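Local atomic coordinates of putative protein-disulfide isomerase (Pseudomonas syringae pv. tomato, PDB entry 3GN3), a protein that probably belongs to the DsbA family of thioredoxin-fold proteins and may act as a thiol-disulfide oxidoreductase or isomerase, though its function is not established. Residues A[82-85]-A[86-90]; A[109-112]-A[113-116]; A[170-173]-A[174-178]; A[140-143]-A[144-148]. All coordinates share one frame; numbering follows the deposited sequence.

Contact 1 of 4, residues A[82-85]-A[86-90]; sequences SAKA and VMTAV
With its OG1 anti to the carbonyl carbon (chi1 -54°), T88 swings its hydroxyl back over the preceding turn of the helix, onto the carbonyl of K84. There T88 OG1 donates to K84 O at 2.8 Å, arriving from well above the carbonyl plane. The amide T88 N takes the same oxygen at 2.8 Å, almost in line with the C=O bond, so K84 O is gripped by two donors from one residue. This doubling ties the threonine down against its own helix.

V86 has CG1 anti to its N (chi1 170°), which leaves CG2 beside the backbone N, 3.6 Å from S82 O. On M87 the CG methylene lies 3.6 Å from A83 O before the chain bends at the sulfur. The regular i to i+4 bonds of the helix continue here: V86 N to S82 O, M87 N to A83 O and A89 N to A85 O.

All this belongs to the middle of helix 79-92. V86 packs on I70 and A73 of helix 63-73 and on I119 of helix 112-123, A89 rests on Y122 and S123, and M87 reaches the sheet, touching I52 and L54 of strand 48-54.

Contact 2 of 4, residues A[109-112]-A[113-116]; sequences DATP and NDII
D114 lays its carboxylate across the backbone and side chain of T111, one turn back, with CG anti to its own carbonyl carbon (chi1 -67°). The oxygen D114 OD2 receives T111 N at 2.9 Å, met on its anti side and about 31° out of the carboxylate plane. In return T111 OG1 accepts from D114 N, also at 2.9 Å. What makes this possible is the rotamer of T111: chi1 of 68° sets OG1 between its N and its carbonyl carbon, facing the first turn of the helix, while CG2 comes within 3.6 Å of D114 OD2.

Backbone bonds carry the chain into the helix, I115 N to T111 O at 3.1 Å and I116 N to P112 O at 3.0 Å. The I116 side chain comes close to that oxygen, CG1 3.3 Å from P112 O. A110 turns its methyl toward the helix and meets I115 CD1 at 4.3 Å, a light apolar touch. I115 goes on to pack against F62 and V65, and P112 also leans on F62.

A second subunit borders this end: its T111 packs on T111, T111 OG1 makes a weak hydrogen bond to its L108 O, and D109 OD1 bonds to its N113. The reciprocal pair of T111 and D114 is a capping box, with T111 as N-cap of helix 112-123, and this helix start lies at a subunit interface.

Contact 3 of 4, residues A[170-173]-A[174-178]; sequences SGDP and VSKWV. With SO4 (sulfate ion), chain C.
The chain runs extended through D172 and P173 (psi 144° and 139°) and then drops into helical angles at V174, with P173 as the N-cap residue of the C-terminal helix 174-181. P173 brings no side-chain capping group; its carbonyl accepts the first helical bonds, K176 N reaching P173 O at 2.8 Å from well above the carbonyl plane and W177 N adding a weak bond at 3.4 Å.

Just before the cap, D172 is directed toward the helix at CB, and its OD2 forms a salt bridge with K176 NZ at 2.8 Å, the ammonium sitting above the carboxylate plane. K176 gets there with CG anti to its N and a bend at the last torsion; its NZ also bridges to D180. D172 OD2 takes a further bond from S169 N, so the carboxylate is held from both the helix and the loop.

W177 lies across D172, ring and carboxylate planes 68° apart, with D172 CB 3.2 Å from W177 NE1. That indole nitrogen gives its hydrogen bond to S169 O, while the ring meets F158 and packs on L39 and A32.

Farther back in the loop a sulfate, probably from the crystallisation liquor, rests by S170 and is also bonded to S169 OG. S170 OG lies 2.8 Å from sulfate O3.

Contact 4 of 4, residues A[140-143]-A[144-148]; sequences VKWH and TKYAR
The aromatic interaction comes first: W142 and Y146, one turn apart, lie side by side and point the same way, forming an offset stack. The six-membered ring of W142 and the ring of Y146 have centroids 4.8 Å apart and planes only 13° from parallel. W142 CH2 lies over the tyrosine near its root, 3.6 Å from Y146 CG, and Y146 CB sits over the indole face in a CH-pi contact, 4.0 Å from the centroid of that six-membered ring. Both side chains have CG anti to the backbone N (chi1 -172° and -176°), which sends the two rings off the helix in a common direction.

Among the polar contacts, V140 O accepts twice from T144. T144 OG1 comes at 2.9 Å and T144 N at 3.2 Å, from opposite faces of the carbonyl plane, so the hydroxyl is satisfied within the helix. Further main-chain bonds join K145 N to K141 O and A147 N to H143 O.

Polar ends find partners in sheet and helix. Y146 OH bonds to E19, H143 ND1 to L54 N, and K141 pairs with E137 while meeting W59 of the second subunit in a cation-pi contact. Helix 137-150 thus lies against the sheet, W142, H143 and Y146 touching R53 of strand 48-54 and Y146 and A147 touching F21 of strand 16-22, with L71 of helix 63-73 beside V140 and H143.

How the contacts relate
Contacts 1 and 2 lie on successive helices, 79-92 and 112-123, with centres about 17 Å apart and nearest atoms about 7 Å apart; helix 63-73 touches contacts 1, 2 and 4. Contact 4 lies across the chain's centre from contact 1, centres about 20 Å apart, and both reach strand 48-54, through M87 in one and W142, H143 and Y146 in the other. Contacts 2 and 4 both touch the second subunit. Contacts 2 and 3 are the farthest apart, centres about 35 Å, on opposite sides of the chain's centre. Contact 3 alone holds the sulfate, bound beside S170, which packs on helix 27-33.

Contact 1 of 4, residues A[82-85]-A[86-90]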
# COMPACT_ATOMS: atom_id res chain seq x y z
N SER A 82 17.70 -14.39 -21.88
CA SER A 82 18.30 -15.42 -21.00
C SER A 82 17.52 -15.56 -19.71
O SER A 82 17.31 -16.68 -19.24
CB SER A 82 19.76 -15.09 -20.70
OG SER A 82 20.50 -15.03 -21.90
N ALA A 83 17.08 -14.43 -19.14
CA ALA A 83 16.15 -14.45 -18.02
C ALA A 83 14.86 -15.20 -18.42
O ALA A 83 14.37 -16.06 -17.67
CB ALA A 83 15.84 -13.04 -17.54
N LYS A 84 14.36 -14.90 -19.62
CA LYS A 84 13.17 -15.57 -20.13
C LYS A 84 13.42 -17.08 -20.28
O LYS A 84 12.59 -17.90 -19.88
CB LYS A 84 12.70 -14.92 -21.42
CG LYS A 84 11.40 -15.48 -21.96
CD LYS A 84 11.27 -15.20 -23.47
CE LYS A 84 10.11 -16.00 -24.09
NZ LYS A 84 10.35 -16.21 -25.55
N ALA A 85 14.58 -17.44 -20.83
CA ALA A 85 15.01 -18.84 -20.87
C ALA A 85 14.94 -19.51 -19.48
O ALA A 85 14.36 -20.61 -19.34
CB ALA A 85 16.41 -18.94 -21.45
N VAL A 86 15.49 -18.84 -18.46
CA VAL A 86 15.44 -19.37 -17.08
C VAL A 86 14.00 -19.52 -16.55
O VAL A 86 13.65 -20.58 -15.99
CB VAL A 86 16.33 -18.58 -16.05
CG1 VAL A 86 16.04 -19.05 -14.60
CG2 VAL A 86 17.83 -18.74 -16.39
N MET A 87 13.17 -18.49 -16.74
CA MET A 87 11.73 -18.56 -16.35
C MET A 87 11.03 -19.73 -17.07
O MET A 87 10.34 -20.52 -16.43
CB MET A 87 10.98 -17.24 -16.57
CG MET A 87 11.43 -16.13 -15.63
SD MET A 87 10.31 -14.73 -15.57
CE MET A 87 11.13 -13.53 -16.52
N THR A 88 11.28 -19.86 -18.38
CA THR A 88 10.73 -20.97 -19.17
C THR A 88 11.17 -22.33 -18.63
O THR A 88 10.35 -23.25 -18.52
CB THR A 88 11.12 -20.88 -20.66
OG1 THR A 88 10.75 -19.60 -21.19
CG2 THR A 88 10.45 -22.02 -21.46
N ALA A 89 12.45 -22.48 -18.30
CA ALA A 89 12.94 -23.77 -17.78
C ALA A 89 12.29 -24.12 -16.44
O ALA A 89 11.90 -25.28 -16.21
CB ALA A 89 14.47 -23.78 -17.69
N VAL A 90 12.16 -23.12 -15.56
CA VAL A 90 11.48 -23.32 -14.27
C VAL A 90 10.00 -23.64 -14.49
O VAL A 90 9.48 -24.65 -14.00
CB VAL A 90 11.69 -22.11 -13.29
CG1 VAL A 90 10.84 -22.25 -12.04
CG2 VAL A 90 13.16 -21.98 -12.91

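Contact 2 of 4, residues A[109-112]-A[113-116]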
# COMPACT_ATOMS: atom_id res chain seq x y z
N ASP A 109 15.69 -32.12 0.52
CA ASP A 109 17.05 -32.62 0.51
C ASP A 109 17.90 -32.02 -0.60
O ASP A 109 18.97 -32.56 -0.90
CB ASP A 109 17.06 -34.15 0.46
CG ASP A 109 16.47 -34.76 1.72
OD1 ASP A 109 16.82 -34.30 2.85
OD2 ASP A 109 15.65 -35.69 1.59
N ALA A 110 17.46 -30.90 -1.18
CA ALA A 110 18.26 -30.19 -2.20
C ALA A 110 18.86 -28.93 -1.63
O ALA A 110 18.36 -28.38 -0.67
CB ALA A 110 17.44 -29.88 -3.44
N THR A 111 19.92 -28.46 -2.26
CA THR A 111 20.64 -27.29 -1.80
C THR A 111 20.47 -26.15 -2.79
O THR A 111 20.13 -26.39 -3.94
CB THR A 111 22.16 -27.58 -1.66
OG1 THR A 111 22.74 -27.78 -2.97
CG2 THR A 111 22.39 -28.82 -0.79
N PRO A 112 20.72 -24.90 -2.35
CA PRO A 112 20.77 -23.83 -3.34
C PRO A 112 21.59 -24.21 -4.57
O PRO A 112 21.17 -23.92 -5.69
CB PRO A 112 21.42 -22.69 -2.56
CG PRO A 112 20.88 -22.88 -1.21
CD PRO A 112 20.76 -24.36 -0.99
N ASN A 113 22.73 -24.87 -4.38
CA ASN A 113 23.57 -25.28 -5.50
C ASN A 113 22.93 -26.35 -6.39
O ASN A 113 23.11 -26.30 -7.60
CB ASN A 113 24.96 -25.72 -5.04
CG ASN A 113 25.93 -24.55 -4.93
OD1 ASN A 113 26.84 -24.57 -4.10
ND2 ASN A 113 25.73 -23.53 -5.75
N ASP A 114 22.17 -27.27 -5.80
CA ASP A 114 21.37 -28.23 -6.58
C ASP A 114 20.36 -27.54 -7.52
O ASP A 114 20.31 -27.84 -8.72
CB ASP A 114 20.64 -29.21 -5.67
CG ASP A 114 21.59 -30.13 -4.93
OD1 ASP A 114 22.63 -30.49 -5.53
OD2 ASP A 114 21.30 -30.49 -3.77
N ILE A 115 19.60 -26.58 -6.96
CA ILE A 115 18.64 -25.76 -7.69
C ILE A 115 19.31 -24.98 -8.82
O ILE A 115 18.80 -24.94 -9.95
CB ILE A 115 17.85 -24.83 -6.71
CG1 ILE A 115 17.01 -25.66 -5.71
CG2 ILE A 115 16.99 -23.80 -7.44
CD1 ILE A 115 16.27 -26.86 -6.29
N ILE A 116 20.46 -24.38 -8.54
CA ILE A 116 21.17 -23.63 -9.58
C ILE A 116 21.63 -24.52 -10.73
O ILE A 116 21.45 -24.17 -11.91
CB ILE A 116 22.36 -22.85 -9.02
CG1 ILE A 116 21.87 -21.78 -8.05
CG2 ILE A 116 23.18 -22.23 -10.17
CD1 ILE A 116 23.00 -21.03 -7.34

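Contact 3 of 4, residues A[170-173]-A[174-178]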
# COMPACT_ATOMS: atom_id res chain seq x y z
N SER A 170 -5.36 -15.39 -14.86
CA SER A 170 -4.49 -16.24 -15.69
C SER A 170 -5.28 -17.20 -16.55
O SER A 170 -4.81 -17.63 -17.60
CB SER A 170 -3.50 -17.02 -14.83
OG SER A 170 -4.17 -17.79 -13.87
N GLY A 171 -6.49 -17.53 -16.09
CA GLY A 171 -7.47 -18.25 -16.89
C GLY A 171 -8.04 -17.47 -18.06
O GLY A 171 -8.57 -18.06 -18.99
N ASP A 172 -7.96 -16.14 -18.06
CA ASP A 172 -8.58 -15.38 -19.14
C ASP A 172 -8.07 -15.79 -20.52
O ASP A 172 -6.88 -16.11 -20.68
CB ASP A 172 -8.35 -13.87 -18.98
CG ASP A 172 -9.10 -13.29 -17.82
OD1 ASP A 172 -9.99 -13.98 -17.27
OD2 ASP A 172 -8.79 -12.13 -17.44
N PRO A 173 -8.97 -15.78 -21.53
CA PRO A 173 -8.50 -15.83 -22.92
C PRO A 173 -7.67 -14.58 -23.20
O PRO A 173 -8.05 -13.47 -22.76
CB PRO A 173 -9.80 -15.79 -23.74
CG PRO A 173 -10.90 -16.12 -22.79
CD PRO A 173 -10.44 -15.84 -21.41
N VAL A 174 -6.56 -14.75 -23.91
CA VAL A 174 -5.68 -13.61 -24.23
C VAL A 174 -6.46 -12.46 -24.88
O VAL A 174 -6.15 -11.28 -24.67
CB VAL A 174 -4.47 -14.07 -25.10
CG1 VAL A 174 -3.64 -12.90 -25.62
CG2 VAL A 174 -3.60 -15.04 -24.31
N SER A 175 -7.51 -12.79 -25.64
CA SER A 175 -8.35 -11.79 -26.31
C SER A 175 -9.08 -10.92 -25.30
O SER A 175 -9.36 -9.75 -25.60
CB SER A 175 -9.33 -12.44 -27.28
OG SER A 175 -9.99 -13.52 -26.65
N LYS A 176 -9.38 -11.47 -24.11
CA LYS A 176 -9.91 -10.62 -23.03
C LYS A 176 -8.86 -9.63 -22.51
O LYS A 176 -9.16 -8.43 -22.37
CB LYS A 176 -10.54 -11.42 -21.88
CG LYS A 176 -11.21 -10.51 -20.86
CD LYS A 176 -11.66 -11.29 -19.61
CE LYS A 176 -11.82 -10.37 -18.34
NZ LYS A 176 -10.52 -9.98 -17.66
N TRP A 177 -7.62 -10.11 -22.29
CA TRP A 177 -6.52 -9.21 -21.92
C TRP A 177 -6.38 -8.09 -22.92
O TRP A 177 -6.21 -6.94 -22.53
CB TRP A 177 -5.17 -9.91 -21.78
CG TRP A 177 -5.08 -10.94 -20.67
CD1 TRP A 177 -6.03 -11.23 -19.71
CD2 TRP A 177 -3.96 -11.79 -20.39
NE1 TRP A 177 -5.57 -12.22 -18.87
CE2 TRP A 177 -4.30 -12.58 -19.26
CE3 TRP A 177 -2.70 -11.97 -20.99
CZ2 TRP A 177 -3.42 -13.55 -18.72
CZ3 TRP A 177 -1.81 -12.93 -20.44
CH2 TRP A 177 -2.19 -13.71 -19.32
N VAL A 178 -6.50 -8.42 -24.21
CA VAL A 178 -6.33 -7.42 -25.27
C VAL A 178 -7.38 -6.30 -25.15
O VAL A 178 -7.02 -5.10 -25.20
CB VAL A 178 -6.32 -8.05 -26.71
CG1 VAL A 178 -5.90 -7.04 -27.77
CG2 VAL A 178 -5.40 -9.26 -26.76
S SO4 C . -5.50 -16.01 -11.26
O1 SO4 C . -6.94 -15.94 -11.02
O2 SO4 C . -4.74 -15.24 -10.25
O3 SO4 C . -5.04 -17.39 -11.25
O4 SO4 C . -5.22 -15.44 -12.56

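Contact 4 of 4, residues A[140-143]-A[144-148]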
# COMPACT_ATOMS: atom_id res chain seq x y z
N VAL A 140 17.01 -7.98 -6.97
CA VAL A 140 16.06 -8.66 -6.07
C VAL A 140 15.32 -7.68 -5.15
O VAL A 140 14.10 -7.76 -5.00
CB VAL A 140 16.76 -9.75 -5.21
CG1 VAL A 140 15.72 -10.49 -4.33
CG2 VAL A 140 17.55 -10.74 -6.09
N LYS A 141 16.05 -6.73 -4.57
CA LYS A 141 15.44 -5.72 -3.71
C LYS A 141 14.49 -4.83 -4.48
O LYS A 141 13.44 -4.47 -3.96
CB LYS A 141 16.48 -4.87 -2.95
CG LYS A 141 16.98 -5.55 -1.69
CD LYS A 141 18.41 -5.16 -1.40
CE LYS A 141 18.75 -5.52 0.03
NZ LYS A 141 19.85 -4.65 0.57
N TRP A 142 14.87 -4.48 -5.71
CA TRP A 142 14.07 -3.55 -6.52
C TRP A 142 12.67 -4.12 -6.82
O TRP A 142 11.66 -3.43 -6.62
CB TRP A 142 14.76 -3.14 -7.82
CG TRP A 142 13.96 -2.05 -8.48
CD1 TRP A 142 14.11 -0.71 -8.29
CD2 TRP A 142 12.82 -2.20 -9.35
NE1 TRP A 142 13.16 -0.01 -9.01
CE2 TRP A 142 12.34 -0.90 -9.65
CE3 TRP A 142 12.15 -3.30 -9.88
CZ2 TRP A 142 11.23 -0.67 -10.48
CZ3 TRP A 142 11.02 -3.07 -10.73
CH2 TRP A 142 10.59 -1.77 -11.01
N HIS A 143 12.62 -5.38 -7.29
CA HIS A 143 11.36 -6.05 -7.57
C HIS A 143 10.49 -6.15 -6.33
O HIS A 143 9.33 -5.75 -6.36
CB HIS A 143 11.62 -7.43 -8.17
CG HIS A 143 12.07 -7.35 -9.60
ND1 HIS A 143 11.19 -7.46 -10.66
CD2 HIS A 143 13.29 -7.10 -10.14
CE1 HIS A 143 11.86 -7.32 -11.79
NE2 HIS A 143 13.13 -7.09 -11.50
N THR A 144 11.09 -6.61 -5.24
CA THR A 144 10.38 -6.76 -3.99
C THR A 144 9.83 -5.43 -3.48
O THR A 144 8.63 -5.31 -3.19
CB THR A 144 11.27 -7.43 -3.00
OG1 THR A 144 11.69 -8.67 -3.58
CG2 THR A 144 10.53 -7.71 -1.71
N LYS A 145 10.70 -4.43 -3.44
CA LYS A 145 10.31 -3.09 -3.04
C LYS A 145 9.15 -2.52 -3.90
O LYS A 145 8.21 -1.89 -3.39
CB LYS A 145 11.56 -2.20 -3.06
CG LYS A 145 11.45 -0.96 -2.23
CD LYS A 145 12.75 -0.21 -2.24
CE LYS A 145 12.54 1.24 -1.79
NZ LYS A 145 13.85 1.87 -1.41
N TYR A 146 9.21 -2.75 -5.21
CA TYR A 146 8.22 -2.20 -6.13
C TYR A 146 6.88 -2.91 -5.93
O TYR A 146 5.82 -2.26 -5.86
CB TYR A 146 8.73 -2.34 -7.57
CG TYR A 146 7.85 -1.73 -8.63
CD1 TYR A 146 7.77 -0.34 -8.80
CD2 TYR A 146 7.11 -2.54 -9.48
CE1 TYR A 146 6.96 0.22 -9.80
CE2 TYR A 146 6.29 -2.01 -10.46
CZ TYR A 146 6.22 -0.64 -10.62
OH TYR A 146 5.41 -0.13 -11.63
N ALA A 147 6.96 -4.24 -5.79
CA ALA A 147 5.81 -5.09 -5.49
C ALA A 147 5.11 -4.65 -4.20
O ALA A 147 3.91 -4.32 -4.19
CB ALA A 147 6.23 -6.55 -5.41
N ARG A 148 5.87 -4.62 -3.11
CA ARG A 148 5.39 -4.12 -1.82
C ARG A 148 4.76 -2.72 -1.87
O ARG A 148 3.70 -2.51 -1.28
CB ARG A 148 6.50 -4.20 -0.77
CG ARG A 148 6.84 -5.62 -0.45
CD ARG A 148 8.14 -5.70 0.31
NE ARG A 148 8.38 -7.06 0.78
CZ ARG A 148 9.47 -7.46 1.42
NH1 ARG A 148 10.48 -6.62 1.67
NH2 ARG A 148 9.56 -8.72 1.83